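Local coordinates for aspergillopepsin II heavy chain (Aspergillus niger var. macrosporus, PDB 1Y43), which forms the heavy chain of an acid endopeptidase of the peptidase G1 family, which hydrolyses peptide bonds within proteins, at residues B[79-83]-B[84-88]; B[111-115]-B[116-120]. All coordinates share one frame; numbering follows the deposited sequence.

Contact 1: B[79-83]-B[84-88]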
# COMPACT_ATOMS: atom_id res chain seq x y z
N VAL B 79 -5.53 2.51 -10.01
CA VAL B 79 -4.74 1.29 -10.17
C VAL B 79 -4.61 1.04 -11.67
O VAL B 79 -5.62 0.93 -12.39
CB VAL B 79 -5.40 0.05 -9.51
CG1 VAL B 79 -4.59 -1.21 -9.83
CG2 VAL B 79 -5.51 0.23 -8.00
N GLU B 80 -3.38 1.02 -12.15
CA GLU B 80 -3.15 0.78 -13.56
C GLU B 80 -2.32 -0.47 -13.72
O GLU B 80 -1.29 -0.63 -13.06
CB GLU B 80 -2.39 1.95 -14.17
CG GLU B 80 -2.10 1.78 -15.65
CD GLU B 80 -1.31 2.94 -16.24
OE1 GLU B 80 -0.70 3.73 -15.47
OE2 GLU B 80 -1.28 3.04 -17.49
N ASN B 81 -2.80 -1.39 -14.54
CA ASN B 81 -2.05 -2.60 -14.82
C ASN B 81 -1.31 -2.28 -16.12
O ASN B 81 -1.90 -2.31 -17.21
CB ASN B 81 -2.99 -3.78 -15.01
CG ASN B 81 -2.24 -5.08 -15.18
OD1 ASN B 81 -1.14 -5.11 -15.75
ND2 ASN B 81 -2.83 -6.17 -14.70
N LEU B 82 -0.04 -1.92 -16.00
CA LEU B 82 0.76 -1.55 -17.16
C LEU B 82 0.92 -2.67 -18.16
O LEU B 82 0.94 -2.42 -19.37
CB LEU B 82 2.13 -1.05 -16.70
CG LEU B 82 2.04 0.14 -15.74
CD1 LEU B 82 3.41 0.56 -15.26
CD2 LEU B 82 1.35 1.29 -16.44
N THR B 83 0.93 -3.90 -17.68
CA THR B 83 1.10 -5.07 -18.53
C THR B 83 -0.07 -5.28 -19.49
O THR B 83 0.13 -5.63 -20.65
CB THR B 83 1.27 -6.34 -17.66
OG1 THR B 83 2.35 -6.15 -16.76
CG2 THR B 83 1.52 -7.57 -18.53
N THR B 84 -1.28 -5.06 -19.01
CA THR B 84 -2.46 -5.27 -19.83
C THR B 84 -3.08 -3.99 -20.39
O THR B 84 -4.01 -4.05 -21.19
CB THR B 84 -3.54 -6.01 -19.05
OG1 THR B 84 -3.93 -5.22 -17.92
CG2 THR B 84 -3.03 -7.35 -18.56
N GLY B 85 -2.61 -2.84 -19.91
CA GLY B 85 -3.15 -1.57 -20.37
C GLY B 85 -4.45 -1.16 -19.68
O GLY B 85 -5.07 -0.19 -20.11
N GLN B 86 -4.86 -1.87 -18.63
CA GLN B 86 -6.11 -1.55 -17.90
C GLN B 86 -5.83 -0.48 -16.83
O GLN B 86 -4.80 -0.53 -16.17
CB GLN B 86 -6.68 -2.78 -17.17
CG GLN B 86 -7.21 -3.95 -18.02
CD GLN B 86 -7.42 -5.23 -17.18
OE1 GLN B 86 -8.52 -5.80 -17.13
NE2 GLN B 86 -6.37 -5.68 -16.50
N SER B 87 -6.78 0.42 -16.63
CA SER B 87 -6.64 1.48 -15.64
C SER B 87 -8.01 1.76 -15.07
O SER B 87 -8.99 1.85 -15.82
CB SER B 87 -6.07 2.73 -16.31
OG SER B 87 -5.81 3.75 -15.37
N VAL B 88 -8.10 1.81 -13.75
CA VAL B 88 -9.36 2.09 -13.06
C VAL B 88 -9.12 3.17 -12.01
O VAL B 88 -8.07 3.20 -11.35
CB VAL B 88 -9.96 0.81 -12.37
CG1 VAL B 88 -10.40 -0.21 -13.42
CG2 VAL B 88 -8.95 0.16 -11.42
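N81 and Q86 send their side chains the same way from neighbouring strand ends. Their amides lie side by side with planes 49° apart, and ND2 of N81 is 4.0 Å from NE2 of Q86. These two nitrogens do not pair with each other; both donate to the carbonyl of T56, and N81 ND2 also reaches D61. The T84 hydroxyl sits in the angle between the amides, placed between its own N and carbonyl carbon by chi1 61°. Q86 NE2 donates to this OG1 at 2.9 Å, while N81 CG lies 3.2 Å from the same oxygen. T84 N donates to N81 OD1 at 3.3 Å from above the carbonyl plane, and T83 N adds a weak bond of the Asx-turn kind.

The same face continues with V88 CG2, 4.0 Å from V79 CB; F52 touches both valines. On the opposite face E80 CG comes 3.6 Å from Q86 O, and its extended chain passes S87 and diverges from it.

Straight backbone bonds join V79 and V88 in both directions. N81 O takes weak bonds from the N atoms of T84, G85 and Q86, curling the chain. Right-handed helical angles at L82 to T84, then left-handed G85, characterise the four-residue loop of this antiparallel beta hairpin.

Contact 2: B[111-115]-B[116-120]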
# COMPACT_ATOMS: atom_id res chain seq x y z
N ASP B 111 0.11 -6.71 6.70
CA ASP B 111 -0.53 -7.94 7.13
C ASP B 111 -1.86 -7.37 7.64
O ASP B 111 -1.93 -6.80 8.73
CB ASP B 111 0.26 -8.60 8.28
CG ASP B 111 -0.35 -9.93 8.71
OD1 ASP B 111 -1.39 -10.33 8.14
OD2 ASP B 111 0.20 -10.58 9.61
N PHE B 112 -2.90 -7.45 6.82
CA PHE B 112 -4.20 -6.88 7.17
C PHE B 112 -5.06 -7.69 8.14
O PHE B 112 -4.85 -8.89 8.32
CB PHE B 112 -4.97 -6.52 5.89
CG PHE B 112 -5.21 -7.68 4.95
CD1 PHE B 112 -6.32 -8.49 5.11
CD2 PHE B 112 -4.33 -7.94 3.89
CE1 PHE B 112 -6.59 -9.53 4.22
CE2 PHE B 112 -4.58 -8.97 3.00
CZ PHE B 112 -5.71 -9.78 3.16
N GLU B 113 -6.01 -7.02 8.79
CA GLU B 113 -6.91 -7.69 9.74
C GLU B 113 -7.94 -8.50 8.98
O GLU B 113 -8.46 -8.05 7.96
CB GLU B 113 -7.68 -6.67 10.57
CG GLU B 113 -6.82 -5.66 11.25
CD GLU B 113 -7.44 -4.28 11.22
OE1 GLU B 113 -8.30 -4.03 10.33
OE2 GLU B 113 -7.07 -3.43 12.07
N SER B 114 -8.23 -9.69 9.49
CA SER B 114 -9.24 -10.56 8.89
C SER B 114 -9.62 -11.58 9.93
O SER B 114 -8.76 -12.31 10.43
CB SER B 114 -8.71 -11.24 7.62
OG SER B 114 -9.77 -11.90 6.93
N GLY B 115 -10.90 -11.63 10.26
CA GLY B 115 -11.38 -12.55 11.26
C GLY B 115 -11.16 -11.93 12.63
O GLY B 115 -11.42 -10.75 12.84
N ASP B 116 -10.62 -12.72 13.55
CA ASP B 116 -10.37 -12.26 14.92
C ASP B 116 -9.07 -11.49 15.09
O ASP B 116 -8.86 -10.86 16.13
CB ASP B 116 -10.36 -13.44 15.89
CG ASP B 116 -11.70 -14.10 16.02
OD1 ASP B 116 -12.73 -13.37 16.03
OD2 ASP B 116 -11.73 -15.34 16.12
N SER B 117 -8.16 -11.61 14.12
CA SER B 117 -6.88 -10.92 14.21
C SER B 117 -6.35 -10.56 12.81
O SER B 117 -7.11 -10.11 11.93
CB SER B 117 -5.88 -11.80 14.97
OG SER B 117 -5.86 -13.11 14.40
N LEU B 118 -5.04 -10.70 12.62
CA LEU B 118 -4.45 -10.40 11.32
C LEU B 118 -4.45 -11.68 10.51
O LEU B 118 -4.39 -12.78 11.07
CB LEU B 118 -3.01 -9.89 11.48
CG LEU B 118 -2.79 -8.68 12.40
CD1 LEU B 118 -1.32 -8.32 12.41
CD2 LEU B 118 -3.63 -7.49 11.95
N VAL B 119 -4.55 -11.53 9.20
CA VAL B 119 -4.54 -12.68 8.30
C VAL B 119 -3.16 -13.35 8.36
O VAL B 119 -2.15 -12.69 8.64
CB VAL B 119 -4.89 -12.24 6.84
CG1 VAL B 119 -3.78 -11.41 6.23
CG2 VAL B 119 -5.24 -13.43 5.98
N ALA B 120 -3.12 -14.67 8.21
CA ALA B 120 -1.84 -15.39 8.22
C ALA B 120 -1.04 -14.72 7.11
O ALA B 120 -1.55 -14.53 6.00
CB ALA B 120 -2.05 -16.86 7.92
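F112 and V119 are brought together by matching first torsions. F112 holds CG between its backbone N and carbonyl carbon (chi1 58°), and V119 places CG1 in the corresponding position (chi1 69°). With both groups so placed, the methyl sits over the middle of the aromatic face. CG1 of V119 is 3.8 Å from the F112 ring centroid and only 7° off the ring normal, which identifies a CH-pi contact. C6, on the neighbouring strand 4-13, touches both side chains.

The backbone fixes this pairing. V119 N donates to F112 O at 2.8 Å, almost in line with the carbonyl. A second straight bond, from S114 N to S117 O at 2.7 Å, spans the ends of the type II' turn S114-S117. The return bond, from S117 N to S114 O, is absent, and S117 N is buried with no partner in the model. G115 takes the first corner of the turn with the positive phi that the i+1 position of a type II' turn requires.

At the open end of the hairpin the D111 carboxyl group crosses L118 and V119 obliquely. The V119 methyl that covers the ring has OD1 of D111 on another flank, with CG1 to OD1 at 3.2 Å. L118 CB is 3.7 Å from the same oxygen, and L118 CD2 makes a single apolar touch with E113 CG.

OD1 of D111 approaches V119 O to 2.5 Å. Two oxygens without a proton between them would hardly come so close, and the distance is consistent with a protonated acid in D111, though the coordinates do not settle the matter. OD2 accepts a hydrogen bond from Q153 NE2, and the D111 backbone bonds to the other protein chain of the assembly, so the acid group lies where several parts of the enzyme meet and its two oxygens have different surroundings.

Followed from the N terminus, contact 1 (79-88) comes first. It closes the turn between strands 74-81 and 86-92, which form an antiparallel sheet with 62-69. The chain then leaves 86-92 and enters strand 104-114, whose end turns back into 117-121 at contact 2 (111-120). This second pair belongs to a mixed sheet, where both of its strands also pair with 4-13. Because the strand pairs 74-81/86-92 and 104-114/117-121 share no member, the contacts close separate hairpins; they stand in series and neither nest nor cross. Their centres are 28 Å apart and their nearest atoms about 14 Å, so they do not touch.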